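Local coordinates for uncharacterized protein Rv2865 (Mycobacterium tuberculosis, PDB 3G5O), which neutralises its partner toxin RelG as the antitoxin of a type II toxin-antitoxin system and, in complex with that toxin, binds DNA and represses its own promoter, at residues Lys17-Leu20 / Asn21-Val24; Glu88-Glu92 / Phe93-Arg97; Glu69-Ala72 / Glu73-Asp77. All coordinates share one frame; numbering follows the deposited sequence.

Contact 1: residues Lys17-Leu20 / Asn21-Val24; sequences KGKL and NEFV
Leu20 and Val24 meet one turn apart on the buried face of a new helix, where Leu20 CD2 lies 3.9 Å from Val24 CG2. Val24 presents this methyl because CG2 stands beside its backbone N, CG1 taking the place anti to N (chi1 167°). The same CG2 comes within 3.4 Å of Leu20 O, the carbonyl that accepts the Val24 N-H in a straight bond of 2.9 Å from N to O. Apolar and backbone contacts therefore coincide on this side.

Lys19, at the N-cap position, makes the neighbouring turn with its carbonyl: Lys19 O receives Phe23 N at 3.0 Å and also a weak, strongly bent bond from Glu22 N. The Phe23 ring lies by this residue, CE2 touching Lys19 CB at 3.9 Å.

The exposed side is looser. Glu22 folds back at chi2 (82°), which carries OE1 over the Lys19 backbone, 3.2 Å from Lys19 CA. No salt bridge follows, since Lys19 NZ and Glu22 OE1 are 6.2 Å apart. Both side chains touch a crystal neighbour, a reason for caution about their conformations.

This is a helix's first turn at the antitoxin-antitoxin interface of a Phd/YefM-family protein. Residues 17 to 19 link helix 13-16 to helix 20-28, and a second antitoxin copy packs on the helix start, its Ile13 against Leu20 and Asn21 and its Ala43, from strand 41-48, against Val24.

Contact 2: residues Glu88-Glu92 / Phe93-Arg97; sequences EIRAE and FGVPR
Arg90 O accepts the N-H of Val95, five residues on, at 3.0 Å between Val95 N and Arg90 O. The donor lies in the carbonyl plane, on a lone pair. One step back, Phe93 N still makes an ordinary helical bond to Ile89 O. Between them Gly94 leaves helical geometry with positive phi (69°). Of a Schellman motif, only the 6→1 bond and the positive-phi glycine are clear; after this helix end the chain doubles back past Arg90.

The Arg90 side chain exploits that reversal. Extended from CG to NE, it runs alongside the Val95 carbonyl, with Arg90 CB, CG and CD each 3.2 Å from Val95 O, and bonds it through NH1, with 2.8 Å between Arg90 NH1 and Val95 O. The oxygen lies in the guanidinium plane, whereas NH1 stands well above the carbonyl plane. Arg97 CG covers one guanidinium face, 4.1 Å from Arg90 NE. Glu86 forms salt bridges to both arginines, and Asp87 binds Arg97 too.

On another side the Glu92 carboxylate stacks on the Phe93 ring, planes 17° apart, with Glu92 CD 3.9 Å from Phe93 CE2. Ile89 CG2 packs alongside the ring, 3.9 Å from Phe93 CD2. In the toxin chain, Rv2866, Glu43 pairs with Arg90 NH1, while Arg27 and His31 hold the Glu92 carboxylate.

Within this chain, the contact closes helix 86-93, which follows the short strand 83-84, and starts the C-terminal loop; Val42 and Leu38 of the toxin chain pack on Ile89 and Phe93.

Contact 3: residues Glu69-Ala72 / Glu73-Asp77; sequences ESIA and EADAD
Asp75 turns its CG anti to its own carbonyl carbon and beside N (chi1 -77°), while Ile71, one turn earlier, places CG2 anti to its backbone N. As a result the two side chains lie side by side, pointing the same way. Asp75 OD2 comes to rest 3.5 Å from Ile71 CG2, a carboxylate oxygen against a methyl. The same torsion keeps the carboxylate over the preceding turn, with Asp75 CG only 3.3 Å from Ile71 O.

Glu73 uses a similar first torsion, then extends at chi2 (-177°). Its CG rests 3.4 Å from Glu69 O, and the carboxylate is carried farther from the helix. Small side chains fill other positions: Ala74 CB sits 3.4 Å from Ser70 O on the buried side.

The backbone beneath is regular α-helix. Four successive i to i+4 bonds run from Glu73, Ala74, Asp75 and Ala76 back to Glu69, Ser70, Ile71 and Ala72. The shortest has 2.7 Å between Asp75 N and Ile71 O.

The strongest polar partners of Ser70, Glu73 and Asp75 lie in the toxin chain, Rv2866. Arg80 of that chain forms a salt bridge with Asp75, Arg28 another with Glu73, and Arg92 a hydrogen bond with Ser70 OG. The charge of Arg80 would probably stabilise the Asp75 carboxylate as an anion. The helix thus offers acidic and small residues to a basic toxin surface, consistent with its role in toxin binding.

In the fold
Along the chain the order is contact 1, contact 3, contact 2, each a local feature of a different helix: the start of helix 20-28, the middle of helix 67-80 and the end of helix 86-93. Contact 1 lies across the chain's centre from the other two, its centre 43 Å from that of contact 3 and 50 Å from that of contact 2. Contacts 2 and 3 are 24 Å apart between centres, and no pair touches. The spacing reflects an elongated antitoxin: residues 17-24 belong to the region that meets the second antitoxin copy, whereas residues 69-77 and 88-97 both lie against the toxin, consistent with a separation of self-association from toxin binding.

Contact 1: residues Lys17-Leu20 / Asn21-Val24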
loop_
_atom_site.group_PDB
_atom_site.type_symbol
_atom_site.label_atom_id
_atom_site.label_comp_id
_atom_site.label_asym_id
_atom_site.label_seq_id
_atom_site.Cartn_x
_atom_site.Cartn_y
_atom_site.Cartn_z
ATOM N N LYS A 17 -19.153 11.490 19.169
ATOM C CA LYS A 17 -20.413 12.213 18.942
ATOM C C LYS A 17 -20.454 13.562 19.660
ATOM O O LYS A 17 -20.262 13.638 20.873
ATOM C CB LYS A 17 -21.614 11.378 19.406
ATOM C CG LYS A 17 -21.855 10.033 18.680
ATOM C CD LYS A 17 -23.324 9.595 18.847
ATOM C CE LYS A 17 -23.496 8.076 18.803
ATOM N NZ LYS A 17 -23.261 7.429 20.136
ATOM N N GLY A 18 -20.716 14.622 18.906
ATOM C CA GLY A 18 -20.811 15.966 19.489
ATOM C C GLY A 18 -19.515 16.755 19.413
ATOM O O GLY A 18 -19.546 18.005 19.466
ATOM N N LYS A 19 -18.383 16.031 19.310
ATOM C CA LYS A 19 -17.073 16.631 19.044
ATOM C C LYS A 19 -16.550 16.276 17.623
ATOM O O LYS A 19 -15.344 16.256 17.372
ATOM C CB LYS A 19 -16.046 16.292 20.151
ATOM C CG LYS A 19 -16.178 17.148 21.466
ATOM C CD LYS A 19 -14.812 17.677 21.939
ATOM C CE LYS A 19 -14.935 18.789 22.997
ATOM N NZ LYS A 19 -14.820 18.266 24.400
ATOM N N LEU A 20 -17.471 16.039 16.697
ATOM C CA LEU A 20 -17.095 15.542 15.374
ATOM C C LEU A 20 -16.168 16.533 14.690
ATOM O O LEU A 20 -15.160 16.137 14.108
ATOM C CB LEU A 20 -18.325 15.287 14.490
ATOM C CG LEU A 20 -18.364 14.045 13.578
ATOM C CD1 LEU A 20 -19.039 14.383 12.259
ATOM C CD2 LEU A 20 -17.049 13.296 13.320
ATOM N N ASN A 21 -16.512 17.819 14.786
ATOM C CA ASN A 21 -15.708 18.869 14.189
ATOM C C ASN A 21 -14.271 18.728 14.659
ATOM O O ASN A 21 -13.346 18.815 13.850
ATOM C CB ASN A 21 -16.216 20.279 14.554
ATOM C CG ASN A 21 -17.374 20.741 13.684
ATOM O OD1 ASN A 21 -17.546 20.271 12.555
ATOM N ND2 ASN A 21 -18.176 21.701 14.206
ATOM N N GLU A 22 -14.093 18.513 15.972
ATOM C CA GLU A 22 -12.768 18.589 16.583
ATOM C C GLU A 22 -11.948 17.375 16.189
ATOM O O GLU A 22 -10.772 17.521 15.862
ATOM C CB GLU A 22 -12.871 18.693 18.127
ATOM C CG GLU A 22 -13.293 20.098 18.571
ATOM C CD GLU A 22 -14.797 20.301 18.482
ATOM O OE1 GLU A 22 -15.518 19.295 18.285
ATOM O OE2 GLU A 22 -15.264 21.466 18.607
ATOM N N PHE A 23 -12.574 16.202 16.200
ATOM C CA PHE A 23 -11.867 14.967 15.812
ATOM C C PHE A 23 -11.460 14.988 14.336
ATOM O O PHE A 23 -10.347 14.555 14.000
ATOM C CB PHE A 23 -12.677 13.700 16.167
ATOM C CG PHE A 23 -12.581 13.334 17.628
ATOM C CD1 PHE A 23 -11.417 12.760 18.139
ATOM C CD2 PHE A 23 -13.637 13.598 18.507
ATOM C CE1 PHE A 23 -11.307 12.435 19.503
ATOM C CE2 PHE A 23 -13.539 13.281 19.865
ATOM C CZ PHE A 23 -12.358 12.691 20.371
ATOM N N VAL A 24 -12.362 15.480 13.475
ATOM C CA VAL A 24 -12.044 15.666 12.054
ATOM C C VAL A 24 -10.898 16.686 11.863
ATOM O O VAL A 24 -9.931 16.409 11.116
ATOM C CB VAL A 24 -13.284 16.052 11.211
ATOM C CG1 VAL A 24 -12.873 16.538 9.865
ATOM C CG2 VAL A 24 -14.223 14.851 11.071
#

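Contact 2: residues Glu88-Glu92 / Phe93-Arg97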
loop_
_atom_site.group_PDB
_atom_site.type_symbol
_atom_site.label_atom_id
_atom_site.label_comp_id
_atom_site.label_asym_id
_atom_site.label_seq_id
_atom_site.Cartn_x
_atom_site.Cartn_y
_atom_site.Cartn_z
ATOM N N GLU A 88 18.523 22.751 -19.375
ATOM C CA GLU A 88 19.088 21.556 -19.939
ATOM C C GLU A 88 18.036 20.541 -20.377
ATOM O O GLU A 88 18.155 19.938 -21.451
ATOM C CB GLU A 88 20.037 20.871 -18.947
ATOM C CG GLU A 88 21.234 21.719 -18.540
ATOM C CD GLU A 88 21.733 21.321 -17.157
ATOM O OE1 GLU A 88 21.095 21.655 -16.129
ATOM O OE2 GLU A 88 22.765 20.626 -17.104
ATOM N N ILE A 89 17.024 20.335 -19.535
ATOM C CA ILE A 89 16.003 19.351 -19.837
ATOM C C ILE A 89 15.168 19.827 -21.034
ATOM O O ILE A 89 14.890 19.040 -21.927
ATOM C CB ILE A 89 15.086 19.064 -18.592
ATOM C CG1 ILE A 89 15.848 18.329 -17.490
ATOM C CG2 ILE A 89 13.838 18.233 -18.986
ATOM C CD1 ILE A 89 16.174 16.880 -17.786
ATOM N N ARG A 90 14.757 21.103 -21.041
ATOM C CA ARG A 90 13.962 21.646 -22.152
ATOM C C ARG A 90 14.725 21.548 -23.466
ATOM O O ARG A 90 14.157 21.153 -24.499
ATOM C CB ARG A 90 13.528 23.090 -21.884
ATOM C CG ARG A 90 12.453 23.240 -20.771
ATOM C CD ARG A 90 11.869 24.601 -20.857
ATOM N NE ARG A 90 10.773 24.842 -19.913
ATOM C CZ ARG A 90 9.514 24.460 -20.131
ATOM N NH1 ARG A 90 9.205 23.797 -21.255
ATOM N NH2 ARG A 90 8.559 24.762 -19.239
ATOM N N ALA A 91 16.015 21.852 -23.431
ATOM C CA ALA A 91 16.808 21.720 -24.654
ATOM C C ALA A 91 17.075 20.275 -25.060
ATOM O O ALA A 91 16.992 19.959 -26.233
ATOM C CB ALA A 91 18.129 22.536 -24.569
ATOM N N GLU A 92 17.350 19.366 -24.131
ATOM C CA GLU A 92 17.574 17.979 -24.577
ATOM C C GLU A 92 16.305 17.315 -25.153
ATOM O O GLU A 92 16.379 16.495 -26.080
ATOM C CB GLU A 92 18.113 17.114 -23.435
ATOM C CG GLU A 92 18.263 15.633 -23.760
ATOM C CD GLU A 92 18.770 14.841 -22.573
ATOM O OE1 GLU A 92 18.951 15.456 -21.499
ATOM O OE2 GLU A 92 18.995 13.615 -22.688
ATOM N N PHE A 93 15.146 17.631 -24.578
ATOM C CA PHE A 93 13.937 16.920 -24.974
ATOM C C PHE A 93 13.067 17.690 -25.956
ATOM O O PHE A 93 12.032 17.179 -26.365
ATOM C CB PHE A 93 13.131 16.464 -23.740
ATOM C CG PHE A 93 13.781 15.340 -22.990
ATOM C CD1 PHE A 93 13.690 14.032 -23.462
ATOM C CD2 PHE A 93 14.502 15.581 -21.837
ATOM C CE1 PHE A 93 14.299 12.989 -22.773
ATOM C CE2 PHE A 93 15.119 14.542 -21.153
ATOM C CZ PHE A 93 15.017 13.241 -21.620
ATOM N N GLY A 94 13.493 18.901 -26.322
ATOM C CA GLY A 94 12.817 19.735 -27.335
ATOM C C GLY A 94 11.457 20.254 -26.856
ATOM O O GLY A 94 10.449 20.102 -27.566
ATOM N N VAL A 95 11.419 20.811 -25.641
ATOM C CA VAL A 95 10.176 21.352 -25.062
ATOM C C VAL A 95 10.494 22.761 -24.614
ATOM O O VAL A 95 10.730 22.972 -23.424
ATOM C CB VAL A 95 9.619 20.494 -23.841
ATOM C CG1 VAL A 95 8.203 20.946 -23.431
ATOM C CG2 VAL A 95 9.620 19.015 -24.151
ATOM N N PRO A 96 10.515 23.726 -25.571
ATOM C CA PRO A 96 10.851 25.108 -25.269
ATOM C C PRO A 96 9.771 25.793 -24.431
ATOM O O PRO A 96 8.613 25.376 -24.428
ATOM C CB PRO A 96 10.953 25.767 -26.663
ATOM C CG PRO A 96 9.960 25.022 -27.492
ATOM C CD PRO A 96 10.054 23.577 -26.974
ATOM N N ARG A 97 10.178 26.820 -23.698
ATOM C CA ARG A 97 9.266 27.636 -22.918
ATOM C C ARG A 97 8.463 28.554 -23.854
ATOM O O ARG A 97 8.705 28.588 -25.062
ATOM C CB ARG A 97 10.107 28.489 -21.992
ATOM C CG ARG A 97 9.575 28.703 -20.590
ATOM C CD ARG A 97 10.531 29.656 -19.866
ATOM N NE ARG A 97 11.896 29.205 -20.114
ATOM C CZ ARG A 97 12.781 28.890 -19.174
ATOM N NH1 ARG A 97 12.483 29.033 -17.886
ATOM N NH2 ARG A 97 13.976 28.455 -19.535
#

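Contact 3: residues Glu69-Ala72 / Glu73-Asp77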
loop_
_atom_site.group_PDB
_atom_site.type_symbol
_atom_site.label_atom_id
_atom_site.label_comp_id
_atom_site.label_asym_id
_atom_site.label_seq_id
_atom_site.Cartn_x
_atom_site.Cartn_y
_atom_site.Cartn_z
ATOM N N GLU A 69 15.997 0.086 -5.554
ATOM C CA GLU A 69 17.194 0.235 -6.398
ATOM C C GLU A 69 17.186 1.554 -7.157
ATOM O O GLU A 69 18.223 2.211 -7.236
ATOM C CB GLU A 69 17.323 -0.939 -7.392
ATOM C CG GLU A 69 17.588 -2.335 -6.699
ATOM C CD GLU A 69 16.293 -3.108 -6.250
ATOM O OE1 GLU A 69 15.180 -2.538 -6.123
ATOM O OE2 GLU A 69 16.399 -4.331 -6.020
ATOM N N SER A 70 16.015 1.937 -7.696
ATOM C CA SER A 70 15.773 3.248 -8.302
ATOM C C SER A 70 16.126 4.378 -7.355
ATOM O O SER A 70 16.800 5.336 -7.739
ATOM C CB SER A 70 14.275 3.440 -8.646
ATOM O OG SER A 70 14.017 2.985 -9.946
ATOM N N ILE A 71 15.595 4.294 -6.142
ATOM C CA ILE A 71 15.782 5.350 -5.150
ATOM C C ILE A 71 17.242 5.441 -4.708
ATOM O O ILE A 71 17.787 6.526 -4.592
ATOM C CB ILE A 71 14.857 5.146 -3.949
ATOM C CG1 ILE A 71 13.397 5.394 -4.359
ATOM C CG2 ILE A 71 15.188 6.104 -2.833
ATOM C CD1 ILE A 71 12.442 4.775 -3.377
ATOM N N ALA A 72 17.885 4.298 -4.546
ATOM C CA ALA A 72 19.288 4.275 -4.173
ATOM C C ALA A 72 20.161 4.882 -5.289
ATOM O O ALA A 72 21.072 5.641 -4.995
ATOM C CB ALA A 72 19.762 2.820 -3.771
ATOM N N GLU A 73 19.855 4.585 -6.550
ATOM C CA GLU A 73 20.580 5.152 -7.691
ATOM C C GLU A 73 20.338 6.665 -7.828
ATOM O O GLU A 73 21.264 7.455 -8.048
ATOM C CB GLU A 73 20.171 4.455 -8.995
ATOM C CG GLU A 73 20.813 3.091 -9.233
ATOM C CD GLU A 73 20.424 2.479 -10.599
ATOM O OE1 GLU A 73 20.625 3.150 -11.651
ATOM O OE2 GLU A 73 19.912 1.327 -10.612
ATOM N N ALA A 74 19.090 7.073 -7.647
ATOM C CA ALA A 74 18.751 8.508 -7.662
ATOM C C ALA A 74 19.393 9.255 -6.468
ATOM O O ALA A 74 19.849 10.400 -6.608
ATOM C CB ALA A 74 17.232 8.682 -7.645
ATOM N N ASP A 75 19.447 8.597 -5.310
ATOM C CA ASP A 75 20.136 9.172 -4.162
ATOM C C ASP A 75 21.662 9.319 -4.390
ATOM O O ASP A 75 22.249 10.332 -3.958
ATOM C CB ASP A 75 19.800 8.421 -2.867
ATOM C CG ASP A 75 18.385 8.794 -2.323
ATOM O OD1 ASP A 75 17.822 9.874 -2.704
ATOM O OD2 ASP A 75 17.829 8.006 -1.535
ATOM N N ALA A 76 22.280 8.336 -5.058
ATOM C CA ALA A 76 23.690 8.465 -5.450
ATOM C C ALA A 76 23.929 9.583 -6.469
ATOM O O ALA A 76 24.939 10.296 -6.369
ATOM C CB ALA A 76 24.341 7.101 -5.891
ATOM N N ASP A 77 22.984 9.784 -7.408
ATOM C CA ASP A 77 23.055 10.952 -8.314
ATOM C C ASP A 77 23.033 12.244 -7.518
ATOM O O ASP A 77 23.856 13.162 -7.766
ATOM C CB ASP A 77 21.909 11.007 -9.322
ATOM C CG ASP A 77 21.892 9.822 -10.284
ATOM O OD1 ASP A 77 22.976 9.206 -10.603
ATOM O OD2 ASP A 77 20.757 9.506 -10.739
#